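Local coordinates for leucine-rich repeat protein (Bacteroides thetaiotaomicron, PDB 4ECN) that is of unknown function but, as an extracellular leucine-rich repeat protein, probably binds other proteins, at residues 57-62 with 73-78; 81-87 with 109-115; 299-303 with 328-333; 572-578 with 595-601; 634-640 with 669-674. All coordinates share one frame; numbering follows the deposited sequence.

Contact 1 of 5, residues 57-62 with 73-78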
# COMPACT_ATOMS: atom_id res chain seq x y z
N GLN A 57 -27.19 44.56 21.50
CA GLN A 57 -28.30 45.50 21.41
C GLN A 57 -29.57 44.86 21.96
O GLN A 57 -29.84 43.70 21.66
CB GLN A 57 -28.50 45.95 19.95
CG GLN A 57 -29.63 46.98 19.74
CD GLN A 57 -29.29 48.36 20.23
OE1 GLN A 57 -28.54 49.10 19.59
NE2 GLN A 57 -29.90 48.76 21.35
N THR A 58 -30.34 45.62 22.74
CA THR A 58 -31.60 45.14 23.32
C THR A 58 -32.77 45.53 22.40
O THR A 58 -32.85 46.66 21.92
CB THR A 58 -31.79 45.67 24.76
OG1 THR A 58 -30.59 45.44 25.52
CG2 THR A 58 -32.98 45.02 25.47
N LEU A 59 -33.68 44.55 22.17
CA LEU A 59 -34.91 44.65 21.37
C LEU A 59 -36.08 44.05 22.13
O LEU A 59 -35.86 43.22 23.02
CB LEU A 59 -34.75 43.95 20.00
CG LEU A 59 -33.79 44.58 18.99
CD1 LEU A 59 -33.32 43.56 17.99
CD2 LEU A 59 -34.39 45.79 18.31
N LEU A 60 -37.30 44.43 21.78
CA LEU A 60 -38.51 43.90 22.40
C LEU A 60 -39.07 42.71 21.60
O LEU A 60 -38.87 42.62 20.39
CB LEU A 60 -39.60 44.99 22.54
CG LEU A 60 -39.31 46.21 23.43
CD1 LEU A 60 -40.05 47.43 22.94
CD2 LEU A 60 -39.63 45.92 24.89
N LEU A 61 -39.77 41.81 22.30
CA LEU A 61 -40.44 40.65 21.75
C LEU A 61 -41.92 40.94 21.52
O LEU A 61 -42.61 41.44 22.41
CB LEU A 61 -40.28 39.44 22.70
CG LEU A 61 -39.19 38.40 22.43
CD1 LEU A 61 -37.84 39.03 22.29
CD2 LEU A 61 -39.15 37.35 23.53
N ASN A 62 -42.40 40.62 20.31
CA ASN A 62 -43.81 40.75 19.93
C ASN A 62 -44.39 39.34 19.88
O ASN A 62 -43.80 38.46 19.24
CB ASN A 62 -43.97 41.50 18.59
CG ASN A 62 -43.35 42.88 18.55
OD1 ASN A 62 -43.94 43.87 19.00
ND2 ASN A 62 -42.17 42.98 17.96
N LEU A 73 -42.81 34.23 19.27
CA LEU A 73 -42.19 35.49 19.71
C LEU A 73 -41.28 36.02 18.60
O LEU A 73 -40.41 35.29 18.13
CB LEU A 73 -41.42 35.34 21.04
CG LEU A 73 -42.24 35.01 22.30
CD1 LEU A 73 -41.38 34.35 23.36
CD2 LEU A 73 -42.99 36.24 22.83
N ARG A 74 -41.54 37.28 18.16
CA ARG A 74 -40.82 37.97 17.08
C ARG A 74 -40.25 39.30 17.57
O ARG A 74 -40.92 40.05 18.26
CB ARG A 74 -41.75 38.19 15.87
CG ARG A 74 -41.07 38.83 14.64
CD ARG A 74 -42.06 39.37 13.62
NE ARG A 74 -43.14 40.15 14.25
CZ ARG A 74 -43.06 41.44 14.58
NH1 ARG A 74 -41.95 42.12 14.36
NH2 ARG A 74 -44.10 42.04 15.15
N SER A 75 -39.01 39.59 17.16
CA SER A 75 -38.26 40.79 17.54
C SER A 75 -38.59 42.01 16.68
O SER A 75 -38.88 41.88 15.48
CB SER A 75 -36.77 40.50 17.43
OG SER A 75 -35.95 41.65 17.56
N ASP A 76 -38.47 43.22 17.29
CA ASP A 76 -38.60 44.52 16.63
C ASP A 76 -37.48 44.68 15.58
O ASP A 76 -36.44 44.02 15.69
CB ASP A 76 -38.51 45.67 17.66
CG ASP A 76 -39.73 46.01 18.52
OD1 ASP A 76 -40.87 45.92 18.00
OD2 ASP A 76 -39.54 46.53 19.64
N LYS A 77 -37.68 45.55 14.57
CA LYS A 77 -36.65 45.82 13.55
C LYS A 77 -35.39 46.39 14.19
O LYS A 77 -35.48 47.24 15.08
CB LYS A 77 -37.15 46.80 12.47
CG LYS A 77 -37.79 46.21 11.21
CD LYS A 77 -38.12 47.36 10.23
CE LYS A 77 -38.62 46.91 8.87
NZ LYS A 77 -38.69 48.03 7.89
N LEU A 78 -34.23 45.92 13.75
CA LEU A 78 -32.95 46.42 14.24
C LEU A 78 -32.15 47.03 13.09
O LEU A 78 -31.73 46.29 12.19
CB LEU A 78 -32.16 45.30 14.95
CG LEU A 78 -30.69 45.58 15.33
CD1 LEU A 78 -30.58 46.75 16.29
CD2 LEU A 78 -30.03 44.34 15.87
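Asn62 and Arg74 trade two backbone hydrogen bonds, Asn62 N to Arg74 O at 2.6 Å and Arg74 N to Asn62 O at 2.8 Å, the hydrogen-bonded pair of an antiparallel beta hairpin in the first DUF4458 domain, a family of the transthyretin clan. Arg74 O also takes a second donor: Asn62 ND2 comes in 3.2 Å away, from above the carbonyl plane. The same ND2 reaches on to Asp76 OD1, also at 3.2 Å and nearly straight (171°); the acceptor lies in the amide plane, while the amide nitrogen stands above the carboxylate plane. Asn62 CG sits beside its own backbone N (chi1 -57°), and this leaves the amide nearly parallel to the Arg74 guanidinium, the planes 8° apart. Two residues on, Asp76 N bonds to Leu60 O at 3.2 Å. Ser75 OG gives a hydrogen bond to Asp76 O, the next carbonyl.

Leu61 points to the face opposite Asn62 and Arg74, and its CD2 meets Leu73 CD1; both leucines touch Leu17 of strand 10-18. Farther along, Leu59 crosses Leu78 at about a right angle, with CD1 against CB. At the start of 57-62, Gln57 CG rests 3.6 Å from Leu78 CD1.

Contact 2 of 5, residues 81-87 with 109-115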
# COMPACT_ATOMS: atom_id res chain seq x y z
N LEU A 81 -25.62 48.46 10.05
CA LEU A 81 -24.94 48.78 8.82
C LEU A 81 -24.73 47.50 8.03
O LEU A 81 -24.36 46.47 8.60
CB LEU A 81 -23.63 49.53 9.07
CG LEU A 81 -23.10 50.32 7.86
CD1 LEU A 81 -22.74 51.76 8.24
CD2 LEU A 81 -21.97 49.55 7.11
N ALA A 82 -25.01 47.55 6.72
CA ALA A 82 -24.92 46.41 5.80
C ALA A 82 -23.55 45.72 5.86
O ALA A 82 -22.52 46.36 5.66
CB ALA A 82 -25.22 46.86 4.38
N GLY A 83 -23.58 44.43 6.17
CA GLY A 83 -22.40 43.57 6.28
C GLY A 83 -22.66 42.28 7.04
O GLY A 83 -23.77 42.07 7.54
N THR A 84 -21.65 41.41 7.13
CA THR A 84 -21.80 40.14 7.83
C THR A 84 -21.52 40.34 9.33
O THR A 84 -20.60 41.06 9.71
CB THR A 84 -20.90 39.04 7.24
OG1 THR A 84 -20.86 39.16 5.81
CG2 THR A 84 -21.35 37.63 7.64
N TYR A 85 -22.37 39.72 10.16
CA TYR A 85 -22.36 39.71 11.62
C TYR A 85 -22.38 38.29 12.15
O TYR A 85 -23.03 37.41 11.55
CB TYR A 85 -23.57 40.48 12.18
CG TYR A 85 -23.60 41.96 11.91
CD1 TYR A 85 -23.92 42.46 10.65
CD2 TYR A 85 -23.47 42.88 12.95
CE1 TYR A 85 -23.99 43.83 10.41
CE2 TYR A 85 -23.57 44.25 12.72
CZ TYR A 85 -23.83 44.72 11.45
OH TYR A 85 -23.92 46.07 11.22
N LYS A 86 -21.70 38.05 13.27
CA LYS A 86 -21.70 36.73 13.90
C LYS A 86 -22.34 36.87 15.27
O LYS A 86 -21.86 37.67 16.07
CB LYS A 86 -20.29 36.12 13.97
CG LYS A 86 -20.27 34.65 14.44
CD LYS A 86 -18.90 34.14 14.92
CE LYS A 86 -18.45 34.72 16.24
NZ LYS A 86 -17.14 34.15 16.67
N ILE A 87 -23.46 36.15 15.50
CA ILE A 87 -24.17 36.10 16.79
C ILE A 87 -23.31 35.28 17.75
O ILE A 87 -22.88 34.17 17.38
CB ILE A 87 -25.61 35.52 16.67
CG1 ILE A 87 -26.44 36.18 15.55
CG2 ILE A 87 -26.36 35.55 18.02
CD1 ILE A 87 -27.66 35.31 15.09
N ASN A 109 -24.49 30.77 13.40
CA ASN A 109 -24.01 31.96 14.11
C ASN A 109 -23.97 33.22 13.22
O ASN A 109 -24.13 34.31 13.76
CB ASN A 109 -22.61 31.71 14.70
CG ASN A 109 -21.55 31.11 13.79
OD1 ASN A 109 -21.80 30.76 12.62
ND2 ASN A 109 -20.36 30.94 14.34
N GLU A 110 -23.83 33.09 11.89
CA GLU A 110 -23.73 34.25 11.01
C GLU A 110 -25.08 34.70 10.40
O GLU A 110 -25.99 33.89 10.16
CB GLU A 110 -22.75 33.99 9.86
CG GLU A 110 -21.29 34.14 10.27
CD GLU A 110 -20.25 33.94 9.18
OE1 GLU A 110 -20.02 32.77 8.79
OE2 GLU A 110 -19.60 34.93 8.79
N LEU A 111 -25.19 36.03 10.19
CA LEU A 111 -26.30 36.74 9.55
C LEU A 111 -25.74 37.95 8.78
O LEU A 111 -24.85 38.64 9.29
CB LEU A 111 -27.44 37.14 10.53
CG LEU A 111 -27.24 38.17 11.67
CD1 LEU A 111 -27.32 39.61 11.15
CD2 LEU A 111 -28.36 38.07 12.67
N THR A 112 -26.24 38.21 7.57
CA THR A 112 -25.75 39.32 6.76
C THR A 112 -26.87 40.33 6.53
O THR A 112 -27.91 39.97 5.98
CB THR A 112 -25.15 38.80 5.44
OG1 THR A 112 -24.27 37.70 5.71
CG2 THR A 112 -24.42 39.88 4.67
N VAL A 113 -26.66 41.58 6.98
CA VAL A 113 -27.57 42.71 6.81
C VAL A 113 -27.37 43.23 5.39
O VAL A 113 -26.24 43.24 4.91
CB VAL A 113 -27.34 43.81 7.88
CG1 VAL A 113 -28.37 44.92 7.77
CG2 VAL A 113 -27.36 43.22 9.28
N VAL A 114 -28.46 43.59 4.69
CA VAL A 114 -28.39 44.06 3.30
C VAL A 114 -28.92 45.50 3.22
O VAL A 114 -29.89 45.84 3.90
CB VAL A 114 -29.17 43.12 2.34
CG1 VAL A 114 -29.20 43.67 0.92
CG2 VAL A 114 -28.58 41.71 2.36
N SER A 115 -28.26 46.33 2.38
CA SER A 115 -28.62 47.73 2.18
C SER A 115 -30.08 47.83 1.72
O SER A 115 -30.43 47.27 0.67
CB SER A 115 -27.67 48.38 1.17
OG SER A 115 -27.74 49.80 1.21
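Tyr85, Leu111 and Val113 interlock on one face of an antiparallel strand pair in the first DUF4458 domain, of the transthyretin clan. The Val113 branch CG2 meets the ring obliquely, 3.6 Å from Tyr85 CE1, while Leu111 CD1 comes up to Tyr85 CB at the ring's base. Leu111 CG lies between its own N and carbonyl carbon (chi1 65°), and the fork this produces sends its other methyl, CD2, crosswise onto Ile87 CD1 at 3.7 Å. Leu80 touches both Tyr85 and Val113 here, Val13 touches Leu111 and Val113, and His50 stacks on the tyrosine ring.

The opposite face, with Thr84, Lys86, Glu110 and Thr112, is exposed. Thr84 CG2 fits between Glu110 OE2, 3.4 Å away, and Thr112 OG1, 3.5 Å away. Gly83 brings no side chain, and Thr112 CG2 lies against its carbonyl. Lys86 CD lies against Asn109 ND2. Backbone bonds between Tyr85 and Leu111 hold the two strands in step. At the far end of the ring, Tyr85 OH gives a 2.7 Å hydrogen bond to a lone pair of Leu81 O.

Contact 3 of 5, residues 299-303 with 328-333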
# COMPACT_ATOMS: atom_id res chain seq x y z
N SER A 299 -10.68 3.85 12.29
CA SER A 299 -11.01 5.27 12.38
C SER A 299 -10.86 5.88 11.00
O SER A 299 -9.94 5.50 10.27
CB SER A 299 -10.11 5.96 13.39
OG SER A 299 -10.29 5.37 14.66
N LEU A 300 -11.79 6.74 10.63
CA LEU A 300 -11.83 7.41 9.34
C LEU A 300 -10.89 8.59 9.22
O LEU A 300 -10.54 8.97 8.09
CB LEU A 300 -13.25 7.96 9.11
CG LEU A 300 -14.38 6.97 8.96
CD1 LEU A 300 -15.69 7.71 8.84
CD2 LEU A 300 -14.17 6.07 7.76
N ASN A 301 -10.56 9.25 10.35
CA ASN A 301 -9.80 10.49 10.28
C ASN A 301 -9.10 10.80 11.58
O ASN A 301 -9.33 10.13 12.59
CB ASN A 301 -10.81 11.62 9.97
CG ASN A 301 -10.31 12.93 9.45
OD1 ASN A 301 -9.13 13.25 9.49
ND2 ASN A 301 -11.24 13.72 8.97
N TRP A 302 -8.26 11.85 11.56
CA TRP A 302 -7.64 12.42 12.74
C TRP A 302 -8.67 13.18 13.55
O TRP A 302 -9.76 13.46 13.05
CB TRP A 302 -6.50 13.36 12.35
CG TRP A 302 -5.24 12.69 11.91
CD1 TRP A 302 -5.02 11.35 11.78
CD2 TRP A 302 -4.03 13.35 11.54
NE1 TRP A 302 -3.73 11.13 11.33
CE2 TRP A 302 -3.10 12.34 11.19
CE3 TRP A 302 -3.63 14.69 11.48
CZ2 TRP A 302 -1.80 12.64 10.78
CZ3 TRP A 302 -2.33 14.99 11.09
CH2 TRP A 302 -1.44 13.97 10.72
N ASN A 303 -8.34 13.51 14.80
CA ASN A 303 -9.26 14.23 15.66
C ASN A 303 -8.52 15.26 16.51
O ASN A 303 -7.59 14.89 17.24
CB ASN A 303 -10.03 13.25 16.54
CG ASN A 303 -11.03 13.87 17.49
OD1 ASN A 303 -11.70 14.87 17.19
ND2 ASN A 303 -11.18 13.21 18.64
N LEU A 328 4.93 9.51 10.70
CA LEU A 328 3.75 10.11 10.14
C LEU A 328 3.38 9.40 8.82
O LEU A 328 4.22 9.37 7.91
CB LEU A 328 3.96 11.63 9.95
CG LEU A 328 2.90 12.41 9.16
CD1 LEU A 328 1.57 12.36 9.85
CD2 LEU A 328 3.31 13.83 9.01
N SER A 329 2.14 8.83 8.74
CA SER A 329 1.66 8.19 7.51
C SER A 329 0.31 8.76 7.11
O SER A 329 -0.67 8.64 7.85
CB SER A 329 1.57 6.66 7.65
OG SER A 329 1.11 6.08 6.44
N LEU A 330 0.25 9.40 5.94
CA LEU A 330 -1.00 9.96 5.42
C LEU A 330 -1.67 8.95 4.47
O LEU A 330 -2.71 9.25 3.89
CB LEU A 330 -0.75 11.29 4.71
CG LEU A 330 -0.06 12.38 5.53
CD1 LEU A 330 0.06 13.63 4.73
CD2 LEU A 330 -0.81 12.67 6.85
N ALA A 331 -1.08 7.76 4.34
CA ALA A 331 -1.58 6.69 3.49
C ALA A 331 -2.98 6.24 3.93
O ALA A 331 -3.22 6.05 5.13
CB ALA A 331 -0.62 5.51 3.52
N GLY A 332 -3.88 6.08 2.95
CA GLY A 332 -5.25 5.62 3.13
C GLY A 332 -6.31 6.68 3.33
O GLY A 332 -7.48 6.43 3.07
N PHE A 333 -5.92 7.89 3.76
CA PHE A 333 -6.86 8.96 4.08
C PHE A 333 -7.40 9.71 2.88
O PHE A 333 -8.51 10.25 2.96
CB PHE A 333 -6.21 9.98 4.99
CG PHE A 333 -5.98 9.44 6.37
CD1 PHE A 333 -7.05 9.23 7.23
CD2 PHE A 333 -4.70 9.21 6.84
CE1 PHE A 333 -6.85 8.76 8.52
CE2 PHE A 333 -4.50 8.74 8.13
CZ PHE A 333 -5.58 8.52 8.96
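Asn301, whose CA lies against Phe333 CE1, has a side-chain oxygen gripped twice: OD1 accepts from Trp302 N at 2.6 Å, a bent bond of 131°, and from Trp278 NE1. Its ND2 is tied in turn to Gly283 O. This fixes a loop that packs on the first turns of the leucine-rich repeat solenoid, where strand 325-329 enters the long sheet.

The loop's main contribution is the indole of Trp302. Its CG is beside the backbone N (chi1 -76°), and the ring system reaches in toward the strand. Leu328 CD1 sits in the ring plane at the six-membered edge, 3.5 Å from Trp302 CZ2, and Leu330 CD2 approaches the same atom obliquely. On the pyrrole side Phe333 leans in with centroids 5.2 Å apart and planes at 73°. NE1 gives its hydrogen to Pro315 O, and the ring also touches Gln314 and Val317, the residues that bind the sodium ion. Replacing Trp302 with an alanine would probably leave Pro315 O without its indole donor and open a gap among Leu328, Leu330 and Phe333. Two residues before the tryptophan, Leu300 O lies at the edge of the Phe333 ring, in its plane, 3.6 Å from Phe333 CD1.

Contact 4 of 5, residues 572-578 with 595-601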
# COMPACT_ATOMS: atom_id res chain seq x y z
N MSE A 572 27.37 0.77 -10.28
CA MSE A 572 26.37 0.34 -9.30
C MSE A 572 26.85 -0.96 -8.62
O MSE A 572 26.21 -2.01 -8.70
CB MSE A 572 25.00 0.15 -9.96
CG MSE A 572 24.51 1.38 -10.70
SE MSE A 572 22.62 1.21 -11.02
CE MSE A 572 21.99 2.03 -9.43
N VAL A 573 27.98 -0.84 -7.95
CA VAL A 573 28.76 -1.86 -7.28
C VAL A 573 27.94 -2.63 -6.21
O VAL A 573 28.13 -3.84 -6.09
CB VAL A 573 30.01 -1.15 -6.69
CG1 VAL A 573 30.47 -1.74 -5.36
CG2 VAL A 573 31.15 -1.13 -7.70
N LYS A 574 27.06 -1.94 -5.45
CA LYS A 574 26.33 -2.60 -4.37
C LYS A 574 24.92 -3.03 -4.77
O LYS A 574 24.12 -3.32 -3.87
CB LYS A 574 26.24 -1.68 -3.15
CG LYS A 574 27.55 -1.54 -2.39
CD LYS A 574 27.41 -0.70 -1.12
CE LYS A 574 26.71 -1.40 0.02
NZ LYS A 574 26.50 -0.48 1.17
N LEU A 575 24.60 -3.13 -6.07
CA LEU A 575 23.25 -3.51 -6.50
C LEU A 575 23.01 -5.00 -6.21
O LEU A 575 23.93 -5.81 -6.38
CB LEU A 575 23.04 -3.18 -7.99
CG LEU A 575 21.62 -3.35 -8.56
CD1 LEU A 575 20.67 -2.28 -8.03
CD2 LEU A 575 21.63 -3.29 -10.06
N GLY A 576 21.79 -5.31 -5.75
CA GLY A 576 21.36 -6.64 -5.36
C GLY A 576 19.97 -7.03 -5.83
O GLY A 576 19.66 -8.22 -5.88
N LEU A 577 19.13 -6.04 -6.19
CA LEU A 577 17.77 -6.29 -6.73
C LEU A 577 17.51 -5.38 -7.89
O LEU A 577 17.72 -4.18 -7.78
CB LEU A 577 16.67 -6.11 -5.66
CG LEU A 577 15.22 -6.38 -6.09
CD1 LEU A 577 14.41 -6.86 -4.93
CD2 LEU A 577 14.56 -5.16 -6.74
N LEU A 578 17.00 -5.95 -8.98
CA LEU A 578 16.65 -5.17 -10.16
C LEU A 578 15.36 -5.70 -10.76
O LEU A 578 15.28 -6.88 -11.10
CB LEU A 578 17.77 -5.19 -11.19
CG LEU A 578 17.50 -4.44 -12.47
CD1 LEU A 578 17.50 -2.94 -12.23
CD2 LEU A 578 18.51 -4.81 -13.51
N VAL A 595 29.02 -7.34 -10.03
CA VAL A 595 27.71 -6.99 -9.53
C VAL A 595 26.99 -8.31 -9.27
O VAL A 595 26.66 -9.04 -10.22
CB VAL A 595 26.93 -6.02 -10.44
CG1 VAL A 595 25.48 -5.87 -9.99
CG2 VAL A 595 27.61 -4.66 -10.50
N LYS A 596 26.82 -8.63 -7.97
CA LYS A 596 26.19 -9.85 -7.46
C LYS A 596 24.71 -9.56 -7.11
O LYS A 596 24.42 -8.89 -6.12
CB LYS A 596 26.97 -10.38 -6.23
CG LYS A 596 28.47 -10.62 -6.44
CD LYS A 596 28.77 -11.94 -7.15
CE LYS A 596 30.23 -12.12 -7.52
NZ LYS A 596 30.47 -13.44 -8.16
N LEU A 597 23.78 -10.07 -7.95
CA LEU A 597 22.35 -9.88 -7.74
C LEU A 597 21.71 -11.05 -7.04
O LEU A 597 21.99 -12.19 -7.39
CB LEU A 597 21.59 -9.65 -9.07
CG LEU A 597 21.78 -8.31 -9.84
CD1 LEU A 597 20.72 -8.16 -10.88
CD2 LEU A 597 21.64 -7.11 -8.94
N THR A 598 20.80 -10.78 -6.09
CA THR A 598 19.99 -11.79 -5.40
C THR A 598 18.69 -11.93 -6.14
O THR A 598 18.12 -13.02 -6.21
CB THR A 598 19.76 -11.44 -3.92
OG1 THR A 598 20.99 -11.08 -3.27
CG2 THR A 598 19.10 -12.56 -3.17
N ASP A 599 18.22 -10.81 -6.71
CA ASP A 599 16.96 -10.78 -7.43
C ASP A 599 17.11 -10.06 -8.74
O ASP A 599 17.68 -8.98 -8.80
CB ASP A 599 15.85 -10.13 -6.59
CG ASP A 599 15.25 -11.05 -5.54
OD1 ASP A 599 14.45 -11.95 -5.92
OD2 ASP A 599 15.52 -10.84 -4.32
N LEU A 600 16.56 -10.66 -9.79
CA LEU A 600 16.56 -10.08 -11.12
C LEU A 600 15.27 -10.46 -11.78
O LEU A 600 14.96 -11.65 -11.87
CB LEU A 600 17.80 -10.52 -11.93
CG LEU A 600 17.90 -10.07 -13.37
CD1 LEU A 600 18.04 -8.56 -13.49
CD2 LEU A 600 19.03 -10.80 -14.08
N LYS A 601 14.46 -9.45 -12.14
CA LYS A 601 13.16 -9.61 -12.78
C LYS A 601 13.14 -8.78 -14.07
O LYS A 601 13.04 -7.56 -14.02
CB LYS A 601 12.02 -9.20 -11.82
CG LYS A 601 11.90 -10.00 -10.51
CD LYS A 601 11.43 -11.45 -10.70
CE LYS A 601 11.31 -12.12 -9.35
NZ LYS A 601 10.70 -13.46 -9.45
O HOH W 1 26.91 -6.40 -6.34
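Leu597 CD2 lies over one face of the Gly576 peptide, 3.5 Å above its carbonyl carbon, while two N-H groups take the oxygen at the other end of that flat group. Thr598 N comes in the carbonyl plane on a lone pair at 2.8 Å; Asp599 N lies nearly in line with the C=O at 3.1 Å. This is the parallel strand pairing of neighbouring turns in a leucine-rich repeat solenoid. Beyond it the bonds alternate: Leu578 N meets Asp599 O from above the carbonyl plane, and Lys601 N bonds to Leu578 O.

Leucines of the two turns meet in the core. Leu578 and Leu600 lie side by side, CD2 to CD1 at 3.8 Å, and Leu575 CG meets Leu597 CD2 at the same distance. On the face opposite Leu578, Leu577 CG touches Asp599 CB, and the carboxylate is bridged to Lys388. Where the two segments diverge, a water bridges them: it donates to Val573 O and Leu575 O, and accepts from Lys596 N, which is 2.8 Å from the water oxygen.

Contact 5 of 5, residues 634-640 with 669-674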
# COMPACT_ATOMS: atom_id res chain seq x y z
N ILE A 634 19.17 -19.64 -24.17
CA ILE A 634 19.36 -19.65 -22.72
C ILE A 634 20.73 -18.97 -22.51
O ILE A 634 21.72 -19.42 -23.10
CB ILE A 634 19.24 -21.07 -22.07
CG1 ILE A 634 17.84 -21.68 -22.28
CG2 ILE A 634 19.59 -21.04 -20.57
CD1 ILE A 634 17.86 -23.17 -22.45
N PRO A 635 20.79 -17.82 -21.77
CA PRO A 635 22.09 -17.14 -21.60
C PRO A 635 23.04 -17.95 -20.68
O PRO A 635 22.58 -18.54 -19.70
CB PRO A 635 21.70 -15.80 -20.98
CG PRO A 635 20.42 -16.08 -20.26
CD PRO A 635 19.71 -17.12 -21.05
N ASN A 636 24.35 -17.98 -21.01
CA ASN A 636 25.36 -18.71 -20.23
C ASN A 636 25.87 -17.83 -19.05
O ASN A 636 27.07 -17.56 -18.92
CB ASN A 636 26.51 -19.15 -21.14
CG ASN A 636 27.39 -20.20 -20.52
OD1 ASN A 636 27.00 -20.92 -19.60
ND2 ASN A 636 28.58 -20.35 -21.06
N ILE A 637 24.93 -17.42 -18.16
CA ILE A 637 25.23 -16.56 -17.02
C ILE A 637 25.08 -17.30 -15.67
O ILE A 637 25.12 -16.64 -14.62
CB ILE A 637 24.34 -15.29 -17.05
CG1 ILE A 637 22.83 -15.63 -17.11
CG2 ILE A 637 24.76 -14.36 -18.19
CD1 ILE A 637 21.90 -14.46 -16.75
N PHE A 638 24.98 -18.64 -15.68
CA PHE A 638 24.85 -19.45 -14.46
C PHE A 638 25.98 -20.47 -14.40
O PHE A 638 26.77 -20.54 -15.34
CB PHE A 638 23.48 -20.14 -14.39
CG PHE A 638 22.32 -19.23 -14.75
CD1 PHE A 638 21.87 -18.27 -13.86
CD2 PHE A 638 21.68 -19.35 -15.98
CE1 PHE A 638 20.81 -17.43 -14.20
CE2 PHE A 638 20.63 -18.49 -16.31
CZ PHE A 638 20.20 -17.54 -15.42
N ASN A 639 26.11 -21.22 -13.29
CA ASN A 639 27.15 -22.23 -13.15
C ASN A 639 26.60 -23.41 -12.38
O ASN A 639 26.24 -23.25 -11.22
CB ASN A 639 28.40 -21.67 -12.46
CG ASN A 639 29.63 -22.57 -12.44
OD1 ASN A 639 29.74 -23.58 -13.15
ND2 ASN A 639 30.61 -22.17 -11.64
N ALA A 640 26.52 -24.58 -13.01
CA ALA A 640 25.99 -25.78 -12.39
C ALA A 640 26.98 -26.37 -11.38
O ALA A 640 26.60 -27.22 -10.56
CB ALA A 640 25.65 -26.81 -13.45
N ASP A 669 31.98 -24.66 -23.66
CA ASP A 669 31.93 -23.40 -22.92
C ASP A 669 30.70 -23.29 -22.01
O ASP A 669 30.73 -22.50 -21.07
CB ASP A 669 31.92 -22.21 -23.89
CG ASP A 669 33.21 -21.95 -24.64
OD1 ASP A 669 34.30 -22.34 -24.14
OD2 ASP A 669 33.15 -21.29 -25.70
N TYR A 670 29.62 -24.07 -22.30
CA TYR A 670 28.37 -24.03 -21.54
C TYR A 670 28.59 -24.58 -20.11
O TYR A 670 29.13 -25.69 -19.95
CB TYR A 670 27.26 -24.78 -22.26
CG TYR A 670 25.90 -24.52 -21.64
CD1 TYR A 670 25.38 -23.24 -21.56
CD2 TYR A 670 25.13 -25.57 -21.15
CE1 TYR A 670 24.14 -22.99 -20.97
CE2 TYR A 670 23.89 -25.34 -20.57
CZ TYR A 670 23.39 -24.05 -20.48
OH TYR A 670 22.17 -23.83 -19.90
N LYS A 671 28.20 -23.76 -19.09
CA LYS A 671 28.37 -23.99 -17.63
C LYS A 671 27.12 -24.56 -16.91
O LYS A 671 27.21 -24.86 -15.72
CB LYS A 671 28.73 -22.66 -16.92
CG LYS A 671 30.01 -21.95 -17.37
CD LYS A 671 30.20 -20.55 -16.73
CE LYS A 671 29.26 -19.46 -17.24
NZ LYS A 671 29.43 -18.15 -16.54
N GLY A 672 25.99 -24.66 -17.59
CA GLY A 672 24.74 -25.14 -17.01
C GLY A 672 24.04 -24.13 -16.12
O GLY A 672 24.44 -22.96 -16.08
N ILE A 673 22.99 -24.59 -15.39
CA ILE A 673 22.17 -23.77 -14.48
C ILE A 673 22.10 -24.43 -13.09
O ILE A 673 21.70 -25.60 -12.98
CB ILE A 673 20.71 -23.54 -15.03
CG1 ILE A 673 20.67 -23.17 -16.55
CG2 ILE A 673 19.92 -22.54 -14.15
CD1 ILE A 673 19.30 -23.05 -17.15
N ASN A 674 22.42 -23.66 -12.03
CA ASN A 674 22.35 -24.14 -10.66
C ASN A 674 20.97 -23.79 -10.07
O ASN A 674 20.85 -22.87 -9.27
CB ASN A 674 23.50 -23.56 -9.83
CG ASN A 674 23.59 -22.05 -9.88
OD1 ASN A 674 23.76 -21.43 -10.93
ND2 ASN A 674 23.49 -21.43 -8.72
O HOH W 2 22.32 -21.28 -18.80
O HOH W 3 24.85 -20.96 -17.73
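Asn636 holds its CG opposite its own backbone N (chi1 -165°), which swings the amide across to Asp669 and Lys671; Lys671 turns back over it, bent at chi3 (-72°). The two segments are loops of adjacent turns in the leucine-rich repeat solenoid, one leading into strand 646-650 and the other into strand 675-679. Asn636 also centres an inverse gamma turn. Its amide clips the next loop at both ends: OD1 accepts a straight bond from Lys671 N at 3.1 Å, and ND2 gives a more bent bond to Asp669 O at 3.0 Å, from above that carbonyl's plane. Lys671 NZ adds a weak bond to Asn636 O. A leucine in place of Asn636 would probably leave Lys671 N and Asp669 O without these side-chain mates, and the two loops less firmly clipped.

Between the loops one water takes the Phe638 N-H and lies close to Asn636 OD1 and Gly672 O; another joins Pro635 O with Tyr670 OH. Deeper in, Phe638 and Ile673 run side by side, CD2 to CG1 at 4.0 Å, against Met646, and Ile634 CG2 meets Ile673 CD1. The Tyr670 ring has Gly672 N over the centre of one face. The closing bond is from Ala640 N to Lys671 O, 2.8 Å long.

Contacts 1 and 2 belong to one sheet of the first DUF4458 domain, with centres 16 Å apart; each is antiparallel and partly buried; contact 2 has an apolar and an exposed polar face, while contact 1 adds side-chain bonds of Asn62 to its backbone pairing. Contacts 3, 4 and 5 are buried, in the repeat solenoid. Contacts 3 and 4 reach the same mixed sheet, with centres 35 Å apart, but contact 3 has no hydrogen bond across it and relies on aromatic packing, whereas contact 4 is parallel strand pairing over a leucine core. Contact 5, about 5 Å from contact 4 at the nearest atoms, joins loops instead of strands, so side-chain amides and waters do much of the bonding.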